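Local structure of beta sliding clamp (Streptococcus pneumoniae, 2AWA) at residues I18-F23 with N96-L101; I58-Q63 with E133-I138. The protein encircles DNA as a ring-shaped head-to-tail dimer and probably tethers DNA polymerases and other proteins to it, which gives replication its processivity. All blocks are in the same frame, centred on the assembly; numbering follows the deposited sequence.

Contact 1: residues I18-F23 with N96-L101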
# COMPACT_ATOMS: atom_id res chain seq x y z
N ILE B 18 -13.37 29.22 1.87
CA ILE B 18 -12.69 28.50 2.93
C ILE B 18 -11.29 28.11 2.53
O ILE B 18 -10.98 28.01 1.34
CB ILE B 18 -13.46 27.20 3.25
CG1 ILE B 18 -12.99 26.58 4.57
CG2 ILE B 18 -13.33 26.19 2.09
CD1 ILE B 18 -13.99 25.65 5.17
N ASN B 19 -10.45 27.85 3.52
CA ASN B 19 -9.08 27.38 3.31
C ASN B 19 -9.12 25.91 2.83
O ASN B 19 -9.69 25.06 3.49
CB ASN B 19 -8.27 27.60 4.61
CG ASN B 19 -6.96 26.83 4.67
OD1 ASN B 19 -6.93 25.66 5.04
ND2 ASN B 19 -5.86 27.51 4.35
N LYS B 20 -8.56 25.62 1.67
CA LYS B 20 -8.66 24.27 1.08
C LYS B 20 -8.24 23.16 2.04
O LYS B 20 -8.96 22.17 2.17
CB LYS B 20 -7.87 24.15 -0.23
CG LYS B 20 -7.95 22.72 -0.87
CD LYS B 20 -6.96 22.53 -2.02
CE LYS B 20 -5.57 22.23 -1.52
NZ LYS B 20 -4.54 22.42 -2.58
N ASN B 21 -7.11 23.32 2.72
CA ASN B 21 -6.63 22.25 3.62
C ASN B 21 -7.49 21.99 4.86
O ASN B 21 -7.73 20.84 5.19
CB ASN B 21 -5.18 22.47 4.01
CG ASN B 21 -4.25 22.30 2.84
OD1 ASN B 21 -4.63 21.75 1.78
ND2 ASN B 21 -3.02 22.78 3.00
N LEU B 22 -7.95 23.02 5.56
CA LEU B 22 -8.79 22.77 6.73
C LEU B 22 -10.11 22.15 6.30
O LEU B 22 -10.64 21.27 7.00
CB LEU B 22 -9.02 24.04 7.54
CG LEU B 22 -9.63 23.73 8.92
CD1 LEU B 22 -8.98 24.56 10.01
CD2 LEU B 22 -11.14 23.93 8.93
N PHE B 23 -10.62 22.57 5.14
CA PHE B 23 -11.84 22.00 4.56
C PHE B 23 -11.59 20.54 4.29
O PHE B 23 -12.32 19.68 4.75
CB PHE B 23 -12.22 22.74 3.28
CG PHE B 23 -13.59 22.39 2.72
CD1 PHE B 23 -14.69 22.23 3.54
CD2 PHE B 23 -13.79 22.32 1.35
CE1 PHE B 23 -15.94 21.94 3.01
CE2 PHE B 23 -15.04 22.04 0.82
CZ PHE B 23 -16.11 21.84 1.66
N ASN B 96 -11.86 13.97 -3.68
CA ASN B 96 -10.78 13.95 -4.68
C ASN B 96 -10.63 15.25 -5.44
O ASN B 96 -9.51 15.66 -5.74
CB ASN B 96 -11.01 12.85 -5.72
CG ASN B 96 -10.62 11.51 -5.22
OD1 ASN B 96 -9.58 11.36 -4.59
ND2 ASN B 96 -11.44 10.51 -5.50
N VAL B 97 -11.74 15.88 -5.78
CA VAL B 97 -11.71 17.07 -6.60
C VAL B 97 -11.14 18.22 -5.79
O VAL B 97 -10.24 18.91 -6.26
CB VAL B 97 -13.12 17.42 -7.14
CG1 VAL B 97 -13.20 18.89 -7.59
CG2 VAL B 97 -13.47 16.49 -8.27
N VAL B 98 -11.66 18.43 -4.58
CA VAL B 98 -11.15 19.49 -3.72
C VAL B 98 -9.64 19.32 -3.57
O VAL B 98 -8.86 20.23 -3.81
CB VAL B 98 -11.81 19.44 -2.33
CG1 VAL B 98 -11.03 20.27 -1.33
CG2 VAL B 98 -13.27 19.90 -2.40
N SER B 99 -9.25 18.13 -3.16
CA SER B 99 -7.85 17.78 -3.01
C SER B 99 -7.00 18.15 -4.24
O SER B 99 -5.82 18.50 -4.11
CB SER B 99 -7.77 16.29 -2.71
OG SER B 99 -6.45 15.84 -2.78
N SER B 100 -7.58 18.08 -5.44
CA SER B 100 -6.87 18.41 -6.66
C SER B 100 -6.74 19.92 -6.96
O SER B 100 -6.00 20.29 -7.85
CB SER B 100 -7.57 17.74 -7.84
OG SER B 100 -8.72 18.49 -8.22
N LEU B 101 -7.47 20.77 -6.24
CA LEU B 101 -7.49 22.20 -6.55
C LEU B 101 -6.14 22.86 -6.24
O LEU B 101 -5.46 22.44 -5.31
CB LEU B 101 -8.62 22.89 -5.78
CG LEU B 101 -10.02 22.39 -6.17
CD1 LEU B 101 -11.10 22.91 -5.23
CD2 LEU B 101 -10.34 22.73 -7.63
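Lys20 and Phe23, in the first turn of helix 20-31, meet Val98, near the C-terminal end of helix 91-100, and Leu101, just after it. These are the two helices of the N-terminal domain, packed side by side on its sheets as in the other domains of this ring family, where such helices line the hole for DNA. Ile18 lies near the end of strand 15-19 and is paired through the backbone with Leu106 of the adjacent strand 105-111. Asn19 then makes the turn into the helix as its N-cap, OD1 accepting from Leu22 N at 2.9 Å. Lys20 follows and carries most of the contact. Its CG stands anti to the backbone N (chi1 179°), and the side chain runs past that of Val98 in the opposite direction, CG lying 4.0 Å from Val98 CG1. CD rests 3.5 Å from Val98 O, a carbonyl that already accepts from Leu101 N within the helix end. A bend at chi3 (80°) turns CE out of the extended path of the chain, and NZ donates to Leu101 O at 2.9 Å. The ammonium nitrogen approaches with a C=O...N angle of 154°, somewhat tilted from the carbonyl plane. Lysine thus lays its methylenes over the helix terminus and binds a carbonyl just beyond it, where its charge would probably suit the negative end of the helix dipole. One turn on, buried Phe23 reaches the same partner helix: its CE2 lies 4.3 Å from Val98 CG2.

Contact 2: residues I58-Q63 with E133-I138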
# COMPACT_ATOMS: atom_id res chain seq x y z
N ILE B 58 -21.99 16.33 7.40
CA ILE B 58 -22.64 15.12 7.91
C ILE B 58 -22.40 13.89 7.02
O ILE B 58 -22.56 13.94 5.80
CB ILE B 58 -24.14 15.34 8.17
CG1 ILE B 58 -24.30 16.44 9.22
CG2 ILE B 58 -24.78 14.04 8.66
CD1 ILE B 58 -25.75 16.79 9.56
N GLY B 59 -22.00 12.81 7.67
CA GLY B 59 -21.81 11.51 7.02
C GLY B 59 -22.28 10.36 7.90
O GLY B 59 -22.24 10.42 9.14
N SER B 60 -22.73 9.29 7.25
CA SER B 60 -23.22 8.13 7.96
C SER B 60 -23.27 6.91 7.06
O SER B 60 -23.29 7.01 5.83
CB SER B 60 -24.61 8.39 8.52
OG SER B 60 -25.51 8.72 7.48
N ASN B 61 -23.29 5.75 7.69
CA ASN B 61 -23.37 4.51 6.96
C ASN B 61 -24.38 3.57 7.59
O ASN B 61 -24.42 2.39 7.23
CB ASN B 61 -21.98 3.87 6.88
CG ASN B 61 -21.43 3.46 8.23
OD1 ASN B 61 -22.14 3.46 9.24
ND2 ASN B 61 -20.16 3.08 8.26
N GLY B 62 -25.18 4.08 8.52
CA GLY B 62 -26.20 3.26 9.20
C GLY B 62 -25.75 2.60 10.50
O GLY B 62 -26.59 2.12 11.28
N GLN B 63 -24.43 2.54 10.72
CA GLN B 63 -23.86 2.03 11.96
C GLN B 63 -23.33 3.19 12.80
O GLN B 63 -23.58 3.26 14.00
CB GLN B 63 -22.72 1.04 11.67
CG GLN B 63 -23.17 -0.34 11.17
CD GLN B 63 -23.91 -1.13 12.24
OE1 GLN B 63 -25.10 -1.37 12.10
NE2 GLN B 63 -23.21 -1.51 13.31
N GLU B 133 -32.97 16.97 1.20
CA GLU B 133 -34.18 16.64 1.95
C GLU B 133 -34.32 15.11 2.06
O GLU B 133 -34.84 14.60 3.04
CB GLU B 133 -35.40 17.27 1.28
CG GLU B 133 -36.57 17.59 2.21
CD GLU B 133 -37.66 18.43 1.53
OE1 GLU B 133 -37.53 18.74 0.32
OE2 GLU B 133 -38.65 18.79 2.20
N GLN B 134 -33.82 14.38 1.07
CA GLN B 134 -33.88 12.92 1.08
C GLN B 134 -32.88 12.28 2.03
O GLN B 134 -33.00 11.09 2.33
CB GLN B 134 -33.66 12.37 -0.33
CG GLN B 134 -32.24 12.53 -0.84
CD GLN B 134 -32.18 12.60 -2.36
OE1 GLN B 134 -32.64 11.70 -3.06
NE2 GLN B 134 -31.63 13.68 -2.88
N TYR B 135 -31.88 13.04 2.50
CA TYR B 135 -30.88 12.51 3.41
C TYR B 135 -31.53 12.25 4.75
O TYR B 135 -32.25 13.10 5.25
CB TYR B 135 -29.69 13.47 3.58
CG TYR B 135 -28.47 12.79 4.21
CD1 TYR B 135 -28.32 12.72 5.59
CD2 TYR B 135 -27.49 12.19 3.41
CE1 TYR B 135 -27.22 12.08 6.17
CE2 TYR B 135 -26.38 11.54 3.99
CZ TYR B 135 -26.26 11.49 5.37
OH TYR B 135 -25.18 10.87 5.95
N PRO B 136 -31.30 11.07 5.34
CA PRO B 136 -31.95 10.74 6.59
C PRO B 136 -31.45 11.56 7.77
O PRO B 136 -30.27 11.56 8.04
CB PRO B 136 -31.56 9.28 6.79
CG PRO B 136 -30.31 9.13 6.08
CD PRO B 136 -30.43 9.98 4.88
N ARG B 137 -32.36 12.23 8.47
CA ARG B 137 -32.05 12.91 9.72
C ARG B 137 -31.51 11.93 10.76
O ARG B 137 -31.94 10.79 10.81
CB ARG B 137 -33.30 13.59 10.27
N ILE B 138 -30.58 12.39 11.60
CA ILE B 138 -29.97 11.54 12.63
C ILE B 138 -30.80 11.62 13.92
O ILE B 138 -31.15 12.71 14.36
CB ILE B 138 -28.50 11.96 12.94
CG1 ILE B 138 -27.65 11.96 11.66
CG2 ILE B 138 -27.88 11.02 13.97
CD1 ILE B 138 -26.30 12.65 11.82
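Ser60 OG stands between its backbone N and carbonyl carbon (chi1 59°), while Tyr135 has CG anti to its backbone N (chi1 -164°), and these two rotations help bring the hydroxyls together. Ser60 OG and Tyr135 OH share a hydrogen bond of 2.7 Å, which links two buried polar groups. The phenol oxygen also comes within 3.2 Å of Ser60 N, at an angle too poor for a bond. Pro136 folds back on the ring of its neighbour, with CD 3.4 Å above the plane of Tyr135 and offset toward the rim. Apolar packing flanks the polar link. Ile58, two residues before Ser60 on the strand and directed to the same side, uses its CG2 branch for both its partners: the methyl is 4.0 Å from Tyr135 CE1 and 3.8 Å from Ile138 CD1. Just past the strand, an Asx turn at Asn61 probably helps turn the chain toward strand 64-71. Residues 135-138 run at 84° to residues 58-60 of strand 54-60, so the irregular segment crosses the sheet instead of extending it. It lies in the connection from strand 123-128 to strand 147-150, and on this face Tyr135 also packs on Thr45 and Lys47 of strand 45-50, whereas Ile138 reaches across to Ser65 and Glu67 of strand 64-71.

In the fold
Both contacts belong to the N-terminal domain, but they share no helix or strand; their centres are 23 Å apart and their nearest atoms about 9 Å. Contact 1 joins the two helices, next to the subunit interface, where Ser100 O accepts from Arg289 of the second subunit. Contact 2 fastens an irregular connection across the sheet that continues into strands of the central domain, and no other chain touches it. Each is largely buried and combines one hydrogen bond across the segments with apolar packing. In contact 1 a partly exposed lysine seeks a main-chain carbonyl; in contact 2 two buried side-chain hydroxyls pair beside isoleucine methyls.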